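Local coordinates for protein Stk_08120 (Sulfolobus tokodaii str. 7, PDB 2EJX) that probably carries fatty acids, as a member of a thermoacidophile-specific family (DUF3211) with a Bet v 1-like fold, at residues 17-21 / 90-96; 81-87 / 98-104. All blocks are in the same frame, centred on the assembly; numbering follows the deposited sequence.

Interaction 1 (17-21 / 90-96); sequences IDVVM and KKDNNTL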
ATOM      1  N   ILE A  17      -8.231   2.099 -14.811  1.00 28.59           N
ATOM      2  CA  ILE A  17      -7.205   2.690 -13.955  1.00 29.53           C
ATOM      3  C   ILE A  17      -7.772   3.500 -12.801  1.00 28.81           C
ATOM      4  O   ILE A  17      -7.148   3.599 -11.769  1.00 28.22           O
ATOM      5  CB  ILE A  17      -6.193   3.569 -14.771  1.00 30.79           C
ATOM      6  CG1 ILE A  17      -4.992   3.954 -13.888  1.00 32.26           C
ATOM      7  CG2 ILE A  17      -6.901   4.830 -15.392  1.00 32.76           C
ATOM      8  CD1 ILE A  17      -3.960   2.834 -13.658  1.00 30.61           C
ATOM      9  N   ASP A  18      -8.942   4.091 -12.982  1.00 28.16           N
ATOM     10  CA  ASP A  18      -9.484   4.928 -11.966  1.00 27.56           C
ATOM     11  C   ASP A  18     -10.081   4.077 -10.869  1.00 25.81           C
ATOM     12  O   ASP A  18      -9.939   4.374  -9.686  1.00 26.07           O
ATOM     13  CB  ASP A  18     -10.445   5.965 -12.585  1.00 28.08           C
ATOM     14  CG  ASP A  18      -9.694   6.950 -13.492  1.00 32.91           C
ATOM     15  OD1 ASP A  18      -8.603   7.440 -13.095  1.00 34.48           O
ATOM     16  OD2 ASP A  18     -10.153   7.187 -14.623  1.00 32.31           O
ATOM     17  N   VAL A  19     -10.637   2.941 -11.252  1.00 23.30           N
ATOM     18  CA  VAL A  19     -11.057   1.945 -10.256  1.00 21.74           C
ATOM     19  C   VAL A  19      -9.878   1.431  -9.450  1.00 20.95           C
ATOM     20  O   VAL A  19      -9.975   1.320  -8.231  1.00 20.66           O
ATOM     21  CB  VAL A  19     -11.865   0.792 -10.950  1.00 22.14           C
ATOM     22  CG1 VAL A  19     -12.135  -0.367  -9.958  1.00 24.48           C
ATOM     23  CG2 VAL A  19     -13.215   1.378 -11.447  1.00 24.65           C
ATOM     24  N   VAL A  20      -8.786   1.117 -10.125  1.00 19.97           N
ATOM     25  CA  VAL A  20      -7.606   0.623  -9.448  1.00 21.10           C
ATOM     26  C   VAL A  20      -7.054   1.626  -8.430  1.00 21.34           C
ATOM     27  O   VAL A  20      -6.710   1.268  -7.296  1.00 20.68           O
ATOM     28  CB  VAL A  20      -6.541   0.224 -10.464  1.00 20.33           C
ATOM     29  CG1 VAL A  20      -5.256  -0.204  -9.766  1.00 23.17           C
ATOM     30  CG2 VAL A  20      -7.095  -0.969 -11.416  1.00 20.03           C
ATOM     31  N   MET A  21      -6.911   2.865  -8.881  1.00 22.75           N
ATOM     32  CA  MET A  21      -6.488   3.965  -7.996  1.00 23.89           C
ATOM     33  C   MET A  21      -7.419   4.103  -6.780  1.00 25.27           C
ATOM     34  O   MET A  21      -6.959   4.313  -5.641  1.00 25.61           O
ATOM     35  CB  MET A  21      -6.429   5.279  -8.782  1.00 24.64           C
ATOM     36  CG  MET A  21      -5.322   5.383  -9.830  1.00 25.32           C
ATOM     37  SD  MET A  21      -3.657   5.296  -9.077  1.00 26.95           S
ATOM     38  CE  MET A  21      -3.598   6.843  -8.222  1.00 26.79           C
ATOM     39  N   LYS A  90      -0.896   7.593 -10.565  1.00 27.75           N
ATOM     40  CA  LYS A  90      -1.255   7.220 -11.901  1.00 27.70           C
ATOM     41  C   LYS A  90      -0.253   7.866 -12.865  1.00 29.11           C
ATOM     42  O   LYS A  90      -0.033   9.073 -12.812  1.00 29.72           O
ATOM     43  CB  LYS A  90      -2.705   7.653 -12.208  1.00 28.09           C
ATOM     44  CG  LYS A  90      -3.066   7.555 -13.697  1.00 27.60           C
ATOM     45  CD  LYS A  90      -4.525   7.712 -13.912  1.00 30.34           C
ATOM     46  CE  LYS A  90      -4.839   7.877 -15.376  1.00 33.86           C
ATOM     47  NZ  LYS A  90      -6.242   8.345 -15.593  1.00 34.41           N
ATOM     48  N   LYS A  91       0.331   7.068 -13.756  1.00 28.59           N
ATOM     49  CA  LYS A  91       1.281   7.570 -14.749  1.00 30.30           C
ATOM     50  C   LYS A  91       0.635   7.724 -16.115  1.00 31.53           C
ATOM     51  O   LYS A  91       0.957   8.676 -16.844  1.00 32.52           O
ATOM     52  CB  LYS A  91       2.523   6.686 -14.802  1.00 30.11           C
ATOM     53  CG  LYS A  91       3.227   6.552 -13.485  1.00 32.65           C
ATOM     54  CD  LYS A  91       4.713   6.217 -13.637  1.00 35.38           C
ATOM     55  CE  LYS A  91       4.924   4.913 -14.352  1.00 35.55           C
ATOM     56  NZ  LYS A  91       6.301   4.397 -14.153  1.00 34.99           N
ATOM     57  N   ASP A  92      -0.237   6.780 -16.496  1.00 30.93           N
ATOM     58  CA  ASP A  92      -1.061   6.911 -17.709  1.00 31.49           C
ATOM     59  C   ASP A  92      -2.223   5.976 -17.538  1.00 31.84           C
ATOM     60  O   ASP A  92      -2.439   5.498 -16.410  1.00 30.39           O
ATOM     61  CB  ASP A  92      -0.287   6.579 -19.006  1.00 31.86           C
ATOM     62  CG  ASP A  92       0.424   5.221 -18.950  1.00 32.98           C
ATOM     63  OD1 ASP A  92      -0.156   4.192 -18.483  1.00 30.13           O
ATOM     64  OD2 ASP A  92       1.590   5.197 -19.373  1.00 32.69           O
ATOM     65  N   ASN A  93      -2.930   5.683 -18.639  1.00 30.75           N
ATOM     66  CA  ASN A  93      -4.167   4.884 -18.576  1.00 32.17           C
ATOM     67  C   ASN A  93      -3.959   3.412 -18.187  1.00 30.25           C
ATOM     68  O   ASN A  93      -4.925   2.703 -17.853  1.00 29.58           O
ATOM     69  CB  ASN A  93      -4.933   4.944 -19.925  1.00 33.80           C
ATOM     70  CG  ASN A  93      -6.185   4.035 -19.927  1.00 38.23           C
ATOM     71  OD1 ASN A  93      -6.208   2.966 -20.568  1.00 45.67           O
ATOM     72  ND2 ASN A  93      -7.208   4.436 -19.175  1.00 43.03           N
ATOM     73  N   ASN A  94      -2.717   2.939 -18.244  1.00 28.65           N
ATOM     74  CA  ASN A  94      -2.460   1.518 -17.966  1.00 28.82           C
ATOM     75  C   ASN A  94      -1.328   1.278 -16.993  1.00 26.89           C
ATOM     76  O   ASN A  94      -0.834   0.177 -16.930  1.00 25.16           O
ATOM     77  CB  ASN A  94      -2.133   0.726 -19.259  1.00 30.03           C
ATOM     78  CG  ASN A  94      -3.295   0.673 -20.228  1.00 36.33           C
ATOM     79  OD1 ASN A  94      -4.233  -0.126 -20.063  1.00 41.59           O
ATOM     80  ND2 ASN A  94      -3.219   1.489 -21.285  1.00 41.28           N
ATOM     81  N   THR A  95      -0.880   2.322 -16.283  1.00 25.41           N
ATOM     82  CA  THR A  95       0.354   2.233 -15.515  1.00 25.81           C
ATOM     83  C   THR A  95       0.242   3.115 -14.283  1.00 25.87           C
ATOM     84  O   THR A  95      -0.233   4.253 -14.368  1.00 26.55           O
ATOM     85  CB  THR A  95       1.591   2.718 -16.329  1.00 25.64           C
ATOM     86  OG1 THR A  95       1.468   2.248 -17.669  1.00 25.97           O
ATOM     87  CG2 THR A  95       2.875   2.184 -15.742  1.00 28.19           C
ATOM     88  N   LEU A  96       0.705   2.586 -13.157  1.00 25.40           N
ATOM     89  CA  LEU A  96       0.865   3.367 -11.975  1.00 25.49           C
ATOM     90  C   LEU A  96       2.230   3.134 -11.349  1.00 24.95           C
ATOM     91  O   LEU A  96       2.969   2.215 -11.740  1.00 23.20           O
ATOM     92  CB  LEU A  96      -0.280   3.127 -10.978  1.00 26.28           C
ATOM     93  CG  LEU A  96      -0.572   1.750 -10.394  1.00 28.49           C
ATOM     94  CD1 LEU A  96       0.303   1.369  -9.180  1.00 31.24           C
ATOM     95  CD2 LEU A  96      -2.034   1.677  -9.999  1.00 28.47           C
TER
HETATM   96  O   HOH W   1      -7.988   2.601 -17.692  1.00 39.79           O
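Ile17, at the start of helix 17-24, packs into the tight turn of a beta hairpin formed by strands 82-92 and 95-102. The hairpin is part of the antiparallel sheet of a Bet v 1-like fold. Followed outward, the Ile17 side chain touches the turn at CB, Lys90 with both CG branches, and Thr95 and Leu96 at CD1. Its CB lies 3.4 Å from Asn93 O, at the turn. CG2 rests against the end of Lys90, 3.7 Å from Lys90 CE. CG1 is turned anti to the backbone N (chi1 -170°), which carries it over Lys90 CD. CD1 then ends near the backbone of Thr95 and the CD2 methyl of Leu96.

The extended Lys90 chain crosses Ile17 at a slant, with CD and CE against its CG1 and CG2, and brings its amine near Asp18. Asp18 OD1 and Lys90 NZ form a salt bridge at a long 3.6 Å. Met21 reaches the base of the same lysine. Its chain is bent at chi2 and chi3, which places Met21 CE 3.7 Å from Lys90 N. On the buried side, Val20 CG1 touches Leu96 CD2 at 3.7 Å. Val20 also packs on Ile130 of helix 105-137, which links the contact to the long helix.

The turn, type I from Asp92 to Thr95, has its own brace. Asp92 OD1 accepts from Asn94 N, an Asx turn, and from Thr95 OG1 on its syn side. Lys12 of the edge strand adds a bond to the same hydroxyl. A single water joins helix to turn: it accepts from Ile17 N and donates to Asn93 O at 3.1 Å.

Interaction 2 (81-87 / 98-104); sequences RGNGILY and IILEHDN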
ATOM      1  N   ARG A  81       8.402   2.002  14.634  1.00 33.11           N
ATOM      2  CA  ARG A  81       9.639   1.628  13.930  1.00 33.20           C
ATOM      3  C   ARG A  81       9.989   2.664  12.862  1.00 31.88           C
ATOM      4  O   ARG A  81      10.813   2.406  12.000  1.00 33.02           O
ATOM      5  CB  ARG A  81       9.510   0.244  13.275  1.00 32.60           C
ATOM      6  CG  ARG A  81       9.034  -0.891  14.163  1.00 34.88           C
ATOM      7  CD  ARG A  81       9.949  -1.185  15.310  1.00 38.54           C
ATOM      8  NE  ARG A  81       9.590  -2.451  15.964  1.00 38.71           N
ATOM      9  CZ  ARG A  81      10.383  -3.118  16.804  1.00 39.93           C
ATOM     10  NH1 ARG A  81      11.597  -2.652  17.088  1.00 40.36           N
ATOM     11  NH2 ARG A  81       9.957  -4.241  17.364  1.00 35.68           N
ATOM     12  N   GLY A  82       9.327   3.815  12.879  1.00 30.49           N
ATOM     13  CA  GLY A  82       9.650   4.872  11.919  1.00 29.96           C
ATOM     14  C   GLY A  82       8.385   5.395  11.251  1.00 29.63           C
ATOM     15  O   GLY A  82       7.347   4.749  11.314  1.00 28.67           O
ATOM     16  N   ASN A  83       8.483   6.560  10.623  1.00 28.81           N
ATOM     17  CA  ASN A  83       7.318   7.231   9.998  1.00 28.22           C
ATOM     18  C   ASN A  83       7.610   7.368   8.510  1.00 27.16           C
ATOM     19  O   ASN A  83       8.751   7.193   8.062  1.00 27.27           O
ATOM     20  CB  ASN A  83       7.034   8.606  10.625  1.00 28.77           C
ATOM     21  CG  ASN A  83       6.710   8.551  12.141  1.00 30.02           C
ATOM     22  OD1 ASN A  83       6.549   7.486  12.757  1.00 31.83           O
ATOM     23  ND2 ASN A  83       6.568   9.739  12.741  1.00 36.32           N
ATOM     24  N   GLY A  84       6.591   7.687   7.717  1.00 26.35           N
ATOM     25  CA  GLY A  84       6.807   7.750   6.302  1.00 26.51           C
ATOM     26  C   GLY A  84       5.600   8.126   5.490  1.00 26.24           C
ATOM     27  O   GLY A  84       4.578   8.507   6.051  1.00 26.05           O
ATOM     28  N   ILE A  85       5.763   8.055   4.164  1.00 26.03           N
ATOM     29  CA  ILE A  85       4.648   8.260   3.216  1.00 26.79           C
ATOM     30  C   ILE A  85       4.657   7.155   2.158  1.00 26.14           C
ATOM     31  O   ILE A  85       5.711   6.806   1.608  1.00 25.49           O
ATOM     32  CB  ILE A  85       4.744   9.666   2.502  1.00 26.44           C
ATOM     33  CG1 ILE A  85       4.822  10.774   3.569  1.00 26.83           C
ATOM     34  CG2 ILE A  85       3.526   9.922   1.679  1.00 29.43           C
ATOM     35  CD1 ILE A  85       5.012  12.177   3.059  1.00 30.08           C
ATOM     36  N   LEU A  86       3.476   6.619   1.874  1.00 25.83           N
ATOM     37  CA  LEU A  86       3.289   5.718   0.729  1.00 25.66           C
ATOM     38  C   LEU A  86       2.528   6.458  -0.359  1.00 25.50           C
ATOM     39  O   LEU A  86       1.414   6.949  -0.127  1.00 26.78           O
ATOM     40  CB  LEU A  86       2.519   4.468   1.158  1.00 25.36           C
ATOM     41  CG  LEU A  86       2.210   3.378   0.116  1.00 27.24           C
ATOM     42  CD1 LEU A  86       3.457   2.803  -0.362  1.00 24.16           C
ATOM     43  CD2 LEU A  86       1.419   2.302   0.833  1.00 27.08           C
ATOM     44  N   TYR A  87       3.119   6.524  -1.544  1.00 25.67           N
ATOM     45  CA  TYR A  87       2.455   7.144  -2.680  1.00 26.55           C
ATOM     46  C   TYR A  87       1.999   6.110  -3.685  1.00 25.54           C
ATOM     47  O   TYR A  87       2.734   5.188  -3.991  1.00 24.12           O
ATOM     48  CB  TYR A  87       3.418   8.038  -3.437  1.00 28.26           C
ATOM     49  CG  TYR A  87       4.096   9.070  -2.582  1.00 30.51           C
ATOM     50  CD1 TYR A  87       3.577  10.352  -2.488  1.00 32.31           C
ATOM     51  CD2 TYR A  87       5.256   8.751  -1.856  1.00 30.57           C
ATOM     52  CE1 TYR A  87       4.197  11.307  -1.702  1.00 33.36           C
ATOM     53  CE2 TYR A  87       5.885   9.710  -1.070  1.00 35.51           C
ATOM     54  CZ  TYR A  87       5.340  10.986  -0.995  1.00 34.60           C
ATOM     55  OH  TYR A  87       5.942  11.978  -0.214  1.00 35.54           O
ATOM     56  N   ILE A  98       4.127   2.959  -7.399  1.00 22.87           N
ATOM     57  CA  ILE A  98       4.040   2.910  -5.934  1.00 23.48           C
ATOM     58  C   ILE A  98       5.424   3.248  -5.406  1.00 24.60           C
ATOM     59  O   ILE A  98       6.421   2.658  -5.863  1.00 25.32           O
ATOM     60  CB  ILE A  98       3.618   1.503  -5.432  1.00 22.97           C
ATOM     61  CG1 ILE A  98       2.281   1.105  -6.102  1.00 22.66           C
ATOM     62  CG2 ILE A  98       3.587   1.451  -3.896  1.00 23.11           C
ATOM     63  CD1 ILE A  98       1.709  -0.244  -5.627  1.00 24.54           C
ATOM     64  N   ILE A  99       5.468   4.229  -4.503  1.00 24.74           N
ATOM     65  CA  ILE A  99       6.726   4.645  -3.907  1.00 25.50           C
ATOM     66  C   ILE A  99       6.505   4.666  -2.395  1.00 25.16           C
ATOM     67  O   ILE A  99       5.634   5.387  -1.920  1.00 24.90           O
ATOM     68  CB  ILE A  99       7.135   6.090  -4.320  1.00 25.81           C
ATOM     69  CG1 ILE A  99       7.168   6.244  -5.843  1.00 27.78           C
ATOM     70  CG2 ILE A  99       8.492   6.449  -3.733  1.00 26.08           C
ATOM     71  CD1 ILE A  99       5.929   6.991  -6.389  1.00 30.02           C
ATOM     72  N   LEU A 100       7.312   3.911  -1.656  1.00 24.82           N
ATOM     73  CA  LEU A 100       7.317   3.947  -0.199  1.00 26.21           C
ATOM     74  C   LEU A 100       8.576   4.642   0.325  1.00 27.34           C
ATOM     75  O   LEU A 100       9.709   4.180   0.055  1.00 26.05           O
ATOM     76  CB  LEU A 100       7.267   2.536   0.391  1.00 24.56           C
ATOM     77  CG  LEU A 100       7.173   2.466   1.928  1.00 26.68           C
ATOM     78  CD1 LEU A 100       5.910   3.132   2.500  1.00 26.81           C
ATOM     79  CD2 LEU A 100       7.272   0.987   2.409  1.00 28.67           C
ATOM     80  N   GLU A 101       8.383   5.734   1.063  1.00 27.95           N
ATOM     81  CA  GLU A 101       9.519   6.455   1.639  1.00 31.23           C
ATOM     82  C   GLU A 101       9.410   6.434   3.168  1.00 30.62           C
ATOM     83  O   GLU A 101       8.478   6.991   3.739  1.00 31.77           O
ATOM     84  CB  GLU A 101       9.583   7.888   1.103  1.00 31.77           C
ATOM     85  CG  GLU A 101       9.804   8.017  -0.392  1.00 35.36           C
ATOM     86  CD  GLU A 101       9.763   9.464  -0.894  1.00 36.37           C
ATOM     87  OE1 GLU A 101       9.542  10.375  -0.063  1.00 40.64           O
ATOM     88  OE2 GLU A 101       9.892   9.675  -2.139  1.00 42.60           O
ATOM     89  N   HIS A 102      10.357   5.767   3.826  1.00 29.81           N
ATOM     90  CA  HIS A 102      10.315   5.562   5.260  1.00 30.41           C
ATOM     91  C   HIS A 102      11.476   6.339   5.911  1.00 31.10           C
ATOM     92  O   HIS A 102      12.569   6.337   5.374  1.00 30.93           O
ATOM     93  CB  HIS A 102      10.442   4.065   5.525  1.00 31.01           C
ATOM     94  CG  HIS A 102      10.172   3.669   6.941  1.00 31.83           C
ATOM     95  ND1 HIS A 102       8.907   3.708   7.498  1.00 32.51           N
ATOM     96  CD2 HIS A 102      10.999   3.213   7.914  1.00 30.03           C
ATOM     97  CE1 HIS A 102       8.968   3.314   8.758  1.00 32.56           C
ATOM     98  NE2 HIS A 102      10.226   3.008   9.035  1.00 31.54           N
ATOM     99  N   ASP A 103      11.243   6.960   7.059  1.00 31.36           N
ATOM    100  CA  ASP A 103      12.247   7.874   7.648  1.00 33.45           C
ATOM    101  C   ASP A 103      13.292   7.197   8.552  1.00 33.78           C
ATOM    102  O   ASP A 103      14.238   7.859   9.049  1.00 34.68           O
ATOM    103  CB  ASP A 103      11.596   9.099   8.327  1.00 33.14           C
ATOM    104  CG  ASP A 103      11.040   8.806   9.740  1.00 37.68           C
ATOM    105  OD1 ASP A 103      11.144   7.660  10.264  1.00 37.74           O
ATOM    106  OD2 ASP A 103      10.473   9.754  10.340  1.00 42.28           O
ATOM    107  N   ASN A 104      13.145   5.886   8.753  1.00 32.69           N
ATOM    108  CA  ASN A 104      14.070   5.145   9.606  1.00 31.91           C
ATOM    109  C   ASN A 104      14.926   4.177   8.805  1.00 32.18           C
ATOM    110  O   ASN A 104      14.442   3.174   8.251  1.00 31.22           O
ATOM    111  CB  ASN A 104      13.302   4.486  10.765  1.00 31.91           C
ATOM    112  CG  ASN A 104      14.218   3.793  11.763  1.00 32.05           C
ATOM    113  OD1 ASN A 104      15.099   3.031  11.385  1.00 33.99           O
ATOM    114  ND2 ASN A 104      13.991   4.032  13.041  1.00 34.04           N
TER
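Asn83 and Asp103 are joined by two hydrogen bonds, one between backbones and one from a backbone N to a side-chain carboxylate. Asp103 N gives to Asn83 O at 2.7 Å, nearly in line with the carbonyl bond. Asn83 N gives to Asp103 OD1 at 2.9 Å, from above the carboxylate plane. Farther along, Ile85 pairs with Glu101 and Tyr87 with Ile99, each through two backbone bonds. Tyr87 N to Ile99 O is 2.8 Å and almost straight at 177°.

These bonds run from the open end to about the middle of the antiparallel hairpin 82-92/95-102, in the sheet of the Bet v 1-like fold. Gly82 lies close beside the His102 ring; a CB there would clash with His102 NE2.

His102 makes the other polar link. With chi1 near 180°, trans to its own N, the ring of His102 leans across to the neighbouring strand. NE2 donates to Arg81 O at 3.1 Å, with the oxygen close to the ring plane; ND1 is bonded to Tyr77 OH. A leucine here would probably leave both Arg81 O and the tyrosine hydroxyl without this partner.

Apolar contacts divide between the two faces. Leu86 CD1 meets Leu100 CD1 at 3.8 Å and Ile98 CG2 on the face that helix 105-137 covers. On the other face Tyr87 CB touches Ile99 CD1 at 4.0 Å, and Ile99 O lies at the tyrosine ring edge.

Both interactions use the hairpin of strands 82-92 and 95-102, one at its turn, the other from its open end to about the middle, with centres 21 Å apart. Interaction 1 holds the turn end against a separate element, helix 17-24. Interaction 2 joins the two strands to each other. The chemistry follows from this. Helix and turn meet through side chains, one long salt bridge and a water, whereas the strands are tied mostly by backbone bonds, with side chains of Asp103 and His102 taking part at the open end. Each contact is part buried and part surface. In 17-21/90-96 the exposed residues include Asp18 and Asn93; in 81-87/98-104 Asp103 is exposed. Both reach helix 105-137, through Val20 in one and Ile98 and Leu100 in the other.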